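Local coordinates for probable sulfate-binding lipoprotein SubI (Mycobacterium tuberculosis, PDB 6DDN), which probably binds sulfate outside the cytoplasmic membrane and serves as its carrier for transport, at residues V142-R147 with G230-S235; G164-T169 with V211-G216. All blocks are in the same frame, centred on the assembly; numbering follows the deposited sequence.

Interaction 1. Residues V142-R147 with G230-S235; sequences VTFVVR and GDVLIS
An antiparallel strand pair in a mixed beta-sheet joins 142-147 to 232-235, and Gly-230 and Asp-231 lead into the second strand. Thr-143 and Ser-235 form a hydrogen-bonded pair, with Thr-143 N to Ser-235 O at 3.0 Å. Val-145 and Leu-233 form another, with Leu-233 N to Val-145 O at 2.9 Å. Between them Phe-144 faces Ile-234 as a non-hydrogen-bonded pair. On the Val-145 face, the side chains of Val-145 and Leu-233 run alongside each other, and CB of Val-145 lies 3.8 Å from CD2 of Leu-233. On the other face, CG2 of Val-232 packs 3.8 Å from CB of Phe-144. Beyond the paired residues, Arg-147 NH2 donates to Gly-230 O at 2.9 Å, in both the guanidinium and carbonyl planes. NE adds a weak bond to the same oxygen. CG of Arg-147 is anti to its carbonyl carbon (chi1 -78°), the chain extends to NE, and a turn about CD-NE (chi4 -61°) sets the guanidinium edge against Gly-230 O. Phe-225 also holds this group, through its carbonyl oxygen and a cation-pi contact. Water 1 links Arg-147 N to Asp-231 O. The pairing fits the mixed sheet of a type II periplasmic-binding-protein fold.

Interaction 2. Residues G164-T169 with V211-G216; sequences GIEVIT and VKLRPG
The backbones of 164-169 and 211-216 run about 42° apart along their touching parts, and the CA atoms of Val-167 and Val-211 are 5.4 Å from each other. No direct hydrogen bond crosses between them. Water 2 bridges the two segments instead. It donates to Val-167 O and to Leu-213 O, each at 2.8 Å, and accepts a weak bond from Thr-169 N. Two carbonyl oxygens from different segments are thus tied through one water. The side chains add mainly apolar contacts. CG2 of Thr-169 meets both methyls of Val-211, with CG1 of Val-211 at 3.8 Å, and the two side chains cross at about a right angle. The OG1 of Thr-169 is anti to its backbone N (chi1 177°), which leaves the methyl for Val-211, while OG1 bonds to Asn-181. CB of Val-167 is 4.1 Å from CG2 of Val-211. Leu-213 meets two residues. Its CD1 lies 4.0 Å from CD1 of Ile-168, the two side chains side by side and pointing the same way. Its CG lies 3.7 Å from OE2 of Glu-166, whose extended side chain crosses that of Leu-213 at about a right angle. At the far end, CD of Pro-215 packs 3.6 Å from Thr-169 O. The segment 211-216 is the loop that joins helix 196-210 to helix 218-227. His-210, just before it, bonds to Ile-165 O through ND1 and forms a backbone hydrogen bond with Val-167. Ile-168 packs against Ala-221, Val-224 and Phe-225 of helix 218-227, and Pro-215 also touches Ala-221. The short strand 167-168 therefore lies between strand 232-236, its parallel neighbour in the sheet, and this interhelical loop.

How the interactions relate
Interactions 1 and 2 have centres about 10 Å apart and lie on the same side of the chain's centre. Both reach one mixed sheet, interaction 2 through strand 167-168. In it strand 232-236 pairs with strand 138-147 on one edge and with strand 167-168 on the other. The two meet directly: Ile-168 N probably bonds to Val-232 O, and Glu-166 N to Asp-231 OD1. Along the chain the order is 142-147, 164-169, 211-216 and 230-235, so interaction 2 is nested within the loop that interaction 1 closes. The late strand 232-236 inserts between two earlier ones. Helices 177-190, 196-210 and 218-227 are thereby tied to one sheet, in a single connected region of the solute-binding fold.

Interaction 1. Residues V142-R147 with G230-S235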
loop_
_atom_site.group_PDB
_atom_site.type_symbol
_atom_site.label_atom_id
_atom_site.label_comp_id
_atom_site.label_asym_id
_atom_site.label_seq_id
_atom_site.Cartn_x
_atom_site.Cartn_y
_atom_site.Cartn_z
ATOM N N VAL A 142 -0.014 -6.359 5.596
ATOM C CA VAL A 142 0.185 -7.439 4.641
ATOM C C VAL A 142 -0.705 -8.614 5.019
ATOM O O VAL A 142 -0.800 -8.993 6.194
ATOM C CB VAL A 142 1.669 -7.842 4.598
ATOM C CG1 VAL A 142 1.873 -9.000 3.649
ATOM C CG2 VAL A 142 2.526 -6.654 4.190
ATOM N N THR A 143 -1.372 -9.193 4.024
ATOM C CA THR A 143 -2.286 -10.300 4.255
ATOM C C THR A 143 -2.144 -11.323 3.137
ATOM O O THR A 143 -1.617 -11.031 2.061
ATOM C CB THR A 143 -3.740 -9.817 4.347
ATOM O OG1 THR A 143 -4.587 -10.906 4.733
ATOM C CG2 THR A 143 -4.201 -9.272 3.006
ATOM N N PHE A 144 -2.615 -12.539 3.413
ATOM C CA PHE A 144 -2.667 -13.607 2.419
ATOM C C PHE A 144 -4.036 -13.579 1.755
ATOM O O PHE A 144 -5.040 -13.896 2.396
ATOM C CB PHE A 144 -2.442 -14.977 3.055
ATOM C CG PHE A 144 -1.095 -15.157 3.690
ATOM C CD1 PHE A 144 0.024 -14.529 3.179
ATOM C CD2 PHE A 144 -0.950 -15.986 4.791
ATOM C CE1 PHE A 144 1.263 -14.711 3.766
ATOM C CE2 PHE A 144 0.285 -16.172 5.383
ATOM C CZ PHE A 144 1.393 -15.534 4.871
ATOM N N VAL A 145 -4.088 -13.220 0.481
ATOM C CA VAL A 145 -5.308 -13.461 -0.278
ATOM C C VAL A 145 -5.349 -14.932 -0.650
ATOM O O VAL A 145 -4.350 -15.511 -1.096
ATOM C CB VAL A 145 -5.396 -12.558 -1.519
ATOM C CG1 VAL A 145 -6.696 -12.826 -2.260
ATOM C CG2 VAL A 145 -5.331 -11.105 -1.111
ATOM N N VAL A 146 -6.513 -15.545 -0.453
ATOM C CA VAL A 146 -6.665 -16.989 -0.493
ATOM C C VAL A 146 -7.958 -17.301 -1.232
ATOM O O VAL A 146 -8.860 -16.469 -1.326
ATOM C CB VAL A 146 -6.674 -17.582 0.935
ATOM C CG1 VAL A 146 -8.072 -17.545 1.534
ATOM C CG2 VAL A 146 -6.110 -18.974 0.941
ATOM N N ARG A 147 -8.037 -18.509 -1.778
ATOM C CA ARG A 147 -9.253 -18.858 -2.490
ATOM C C ARG A 147 -10.352 -19.242 -1.506
ATOM O O ARG A 147 -10.091 -19.636 -0.366
ATOM C CB ARG A 147 -8.983 -19.967 -3.503
ATOM C CG ARG A 147 -8.316 -19.390 -4.729
ATOM C CD ARG A 147 -7.836 -20.403 -5.745
ATOM N NE ARG A 147 -6.784 -19.821 -6.581
ATOM C CZ ARG A 147 -6.935 -18.759 -7.374
ATOM N NH1 ARG A 147 -8.107 -18.146 -7.483
ATOM N NH2 ARG A 147 -5.905 -18.314 -8.078
ATOM N N GLY A 230 -1.786 -19.215 -9.181
ATOM C CA GLY A 230 -1.253 -19.180 -7.836
ATOM C C GLY A 230 -2.260 -19.610 -6.781
ATOM O O GLY A 230 -3.474 -19.523 -6.957
ATOM N N ASP A 231 -1.725 -20.076 -5.653
ATOM C CA ASP A 231 -2.534 -20.551 -4.537
ATOM C C ASP A 231 -2.731 -19.511 -3.446
ATOM O O ASP A 231 -3.737 -19.562 -2.731
ATOM C CB ASP A 231 -1.902 -21.803 -3.923
ATOM C CG ASP A 231 -1.601 -22.864 -4.957
ATOM O OD1 ASP A 231 -0.414 -23.213 -5.128
ATOM O OD2 ASP A 231 -2.555 -23.338 -5.608
ATOM N N VAL A 232 -1.801 -18.574 -3.294
ATOM C CA VAL A 232 -1.912 -17.515 -2.299
ATOM C C VAL A 232 -1.302 -16.249 -2.882
ATOM O O VAL A 232 -0.205 -16.285 -3.451
ATOM C CB VAL A 232 -1.224 -17.897 -0.972
ATOM C CG1 VAL A 232 0.160 -18.467 -1.234
ATOM C CG2 VAL A 232 -1.153 -16.697 -0.036
ATOM N N LEU A 233 -2.019 -15.139 -2.761
ATOM C CA LEU A 233 -1.565 -13.843 -3.241
ATOM C C LEU A 233 -1.276 -12.952 -2.041
ATOM O O LEU A 233 -2.183 -12.648 -1.256
ATOM C CB LEU A 233 -2.615 -13.200 -4.150
ATOM C CG LEU A 233 -2.591 -11.673 -4.261
ATOM C CD1 LEU A 233 -1.448 -11.220 -5.152
ATOM C CD2 LEU A 233 -3.921 -11.143 -4.772
ATOM N N ILE A 234 -0.019 -12.551 -1.889
ATOM C CA ILE A 234 0.345 -11.582 -0.863
ATOM C C ILE A 234 -0.077 -10.200 -1.340
ATOM O O ILE A 234 0.283 -9.777 -2.444
ATOM C CB ILE A 234 1.851 -11.635 -0.565
ATOM C CG1 ILE A 234 2.366 -13.071 -0.642
ATOM C CG2 ILE A 234 2.134 -11.063 0.806
ATOM C CD1 ILE A 234 3.808 -13.219 -0.200
ATOM N N SER A 235 -0.849 -9.496 -0.517
ATOM C CA SER A 235 -1.489 -8.269 -0.969
ATOM C C SER A 235 -1.818 -7.398 0.235
ATOM O O SER A 235 -1.657 -7.807 1.387
ATOM C CB SER A 235 -2.753 -8.580 -1.775
ATOM O OG SER A 235 -3.336 -7.398 -2.292
HETATM O O HOH W 1 -6.143 -20.606 -1.824
#

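Interaction 2. Residues G164-T169 with V211-G216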
loop_
_atom_site.group_PDB
_atom_site.type_symbol
_atom_site.label_atom_id
_atom_site.label_comp_id
_atom_site.label_asym_id
_atom_site.label_seq_id
_atom_site.Cartn_x
_atom_site.Cartn_y
_atom_site.Cartn_z
ATOM N N GLY A 164 4.523 -27.322 -3.680
ATOM C CA GLY A 164 3.529 -27.059 -4.696
ATOM C C GLY A 164 2.749 -25.773 -4.535
ATOM O O GLY A 164 1.936 -25.450 -5.410
ATOM N N ILE A 165 2.961 -25.032 -3.454
ATOM C CA ILE A 165 2.256 -23.772 -3.243
ATOM C C ILE A 165 2.944 -22.690 -4.066
ATOM O O ILE A 165 4.137 -22.423 -3.886
ATOM C CB ILE A 165 2.225 -23.397 -1.754
ATOM C CG1 ILE A 165 1.343 -24.373 -0.972
ATOM C CG2 ILE A 165 1.727 -21.971 -1.571
ATOM C CD1 ILE A 165 -0.077 -24.444 -1.475
ATOM N N GLU A 166 2.198 -22.074 -4.980
ATOM C CA GLU A 166 2.699 -20.946 -5.750
ATOM C C GLU A 166 2.205 -19.652 -5.125
ATOM O O GLU A 166 1.002 -19.483 -4.900
ATOM C CB GLU A 166 2.266 -21.004 -7.215
ATOM C CG GLU A 166 2.730 -19.773 -7.988
ATOM C CD GLU A 166 2.139 -19.668 -9.375
ATOM O OE1 GLU A 166 1.261 -20.487 -9.722
ATOM O OE2 GLU A 166 2.560 -18.759 -10.123
ATOM N N VAL A 167 3.135 -18.744 -4.858
ATOM C CA VAL A 167 2.830 -17.445 -4.280
ATOM C C VAL A 167 2.773 -16.420 -5.401
ATOM O O VAL A 167 3.665 -16.375 -6.260
ATOM C CB VAL A 167 3.877 -17.049 -3.226
ATOM C CG1 VAL A 167 3.707 -15.593 -2.832
ATOM C CG2 VAL A 167 3.773 -17.960 -2.012
ATOM N N ILE A 168 1.722 -15.606 -5.406
ATOM C CA ILE A 168 1.592 -14.493 -6.334
ATOM C C ILE A 168 1.982 -13.222 -5.595
ATOM O O ILE A 168 1.366 -12.868 -4.582
ATOM C CB ILE A 168 0.167 -14.391 -6.898
ATOM C CG1 ILE A 168 -0.252 -15.720 -7.525
ATOM C CG2 ILE A 168 0.080 -13.271 -7.921
ATOM C CD1 ILE A 168 0.695 -16.213 -8.597
ATOM N N THR A 169 3.015 -12.539 -6.095
ATOM C CA THR A 169 3.478 -11.281 -5.530
ATOM C C THR A 169 4.169 -10.495 -6.636
ATOM O O THR A 169 4.866 -11.094 -7.468
ATOM C CB THR A 169 4.433 -11.493 -4.346
ATOM O OG1 THR A 169 4.906 -10.228 -3.869
ATOM C CG2 THR A 169 5.615 -12.362 -4.747
ATOM N N VAL A 211 7.834 -18.385 -6.270
ATOM C CA VAL A 211 7.414 -17.249 -7.079
ATOM C C VAL A 211 8.014 -17.421 -8.464
ATOM O O VAL A 211 9.241 -17.492 -8.612
ATOM C CB VAL A 211 7.834 -15.909 -6.459
ATOM C CG1 VAL A 211 7.225 -14.752 -7.244
ATOM C CG2 VAL A 211 7.414 -15.846 -4.995
ATOM N N LYS A 212 7.154 -17.513 -9.469
ATOM C CA LYS A 212 7.570 -17.535 -10.865
ATOM C C LYS A 212 7.007 -16.374 -11.664
ATOM O O LYS A 212 7.717 -15.800 -12.493
ATOM C CB LYS A 212 7.158 -18.860 -11.526
ATOM C CG LYS A 212 7.573 -18.978 -12.985
ATOM C CD LYS A 212 9.084 -18.880 -13.139
ATOM C CE LYS A 212 9.548 -19.538 -14.425
ATOM N NZ LYS A 212 8.736 -19.087 -15.588
ATOM N N LEU A 213 5.750 -16.008 -11.432
ATOM C CA LEU A 213 5.163 -14.846 -12.077
ATOM C C LEU A 213 5.673 -13.567 -11.422
ATOM O O LEU A 213 5.877 -13.513 -10.205
ATOM C CB LEU A 213 3.638 -14.906 -12.000
ATOM C CG LEU A 213 2.977 -16.107 -12.677
ATOM C CD1 LEU A 213 1.464 -16.033 -12.545
ATOM C CD2 LEU A 213 3.387 -16.187 -14.139
ATOM N N ARG A 214 5.883 -12.538 -12.237
ATOM C CA ARG A 214 6.392 -11.247 -11.774
ATOM C C ARG A 214 5.495 -10.134 -12.304
ATOM O O ARG A 214 5.894 -9.368 -13.190
ATOM C CB ARG A 214 7.841 -11.042 -12.224
ATOM C CG ARG A 214 8.917 -11.469 -11.222
ATOM C CD ARG A 214 8.850 -10.711 -9.894
ATOM N NE ARG A 214 10.186 -10.522 -9.326
ATOM C CZ ARG A 214 10.453 -10.452 -8.025
ATOM N NH1 ARG A 214 9.475 -10.554 -7.137
ATOM N NH2 ARG A 214 11.704 -10.279 -7.611
ATOM N N PRO A 215 4.272 -10.016 -11.787
ATOM C CA PRO A 215 3.395 -8.927 -12.226
ATOM C C PRO A 215 3.936 -7.569 -11.798
ATOM O O PRO A 215 4.679 -7.438 -10.823
ATOM C CB PRO A 215 2.061 -9.238 -11.537
ATOM C CG PRO A 215 2.430 -10.073 -10.363
ATOM C CD PRO A 215 3.618 -10.882 -10.790
ATOM N N GLY A 216 3.541 -6.542 -12.556
ATOM C CA GLY A 216 4.108 -5.220 -12.355
ATOM C C GLY A 216 3.604 -4.493 -11.128
ATOM O O GLY A 216 4.327 -3.671 -10.557
HETATM O O HOH W 2 4.040 -14.629 -8.461
#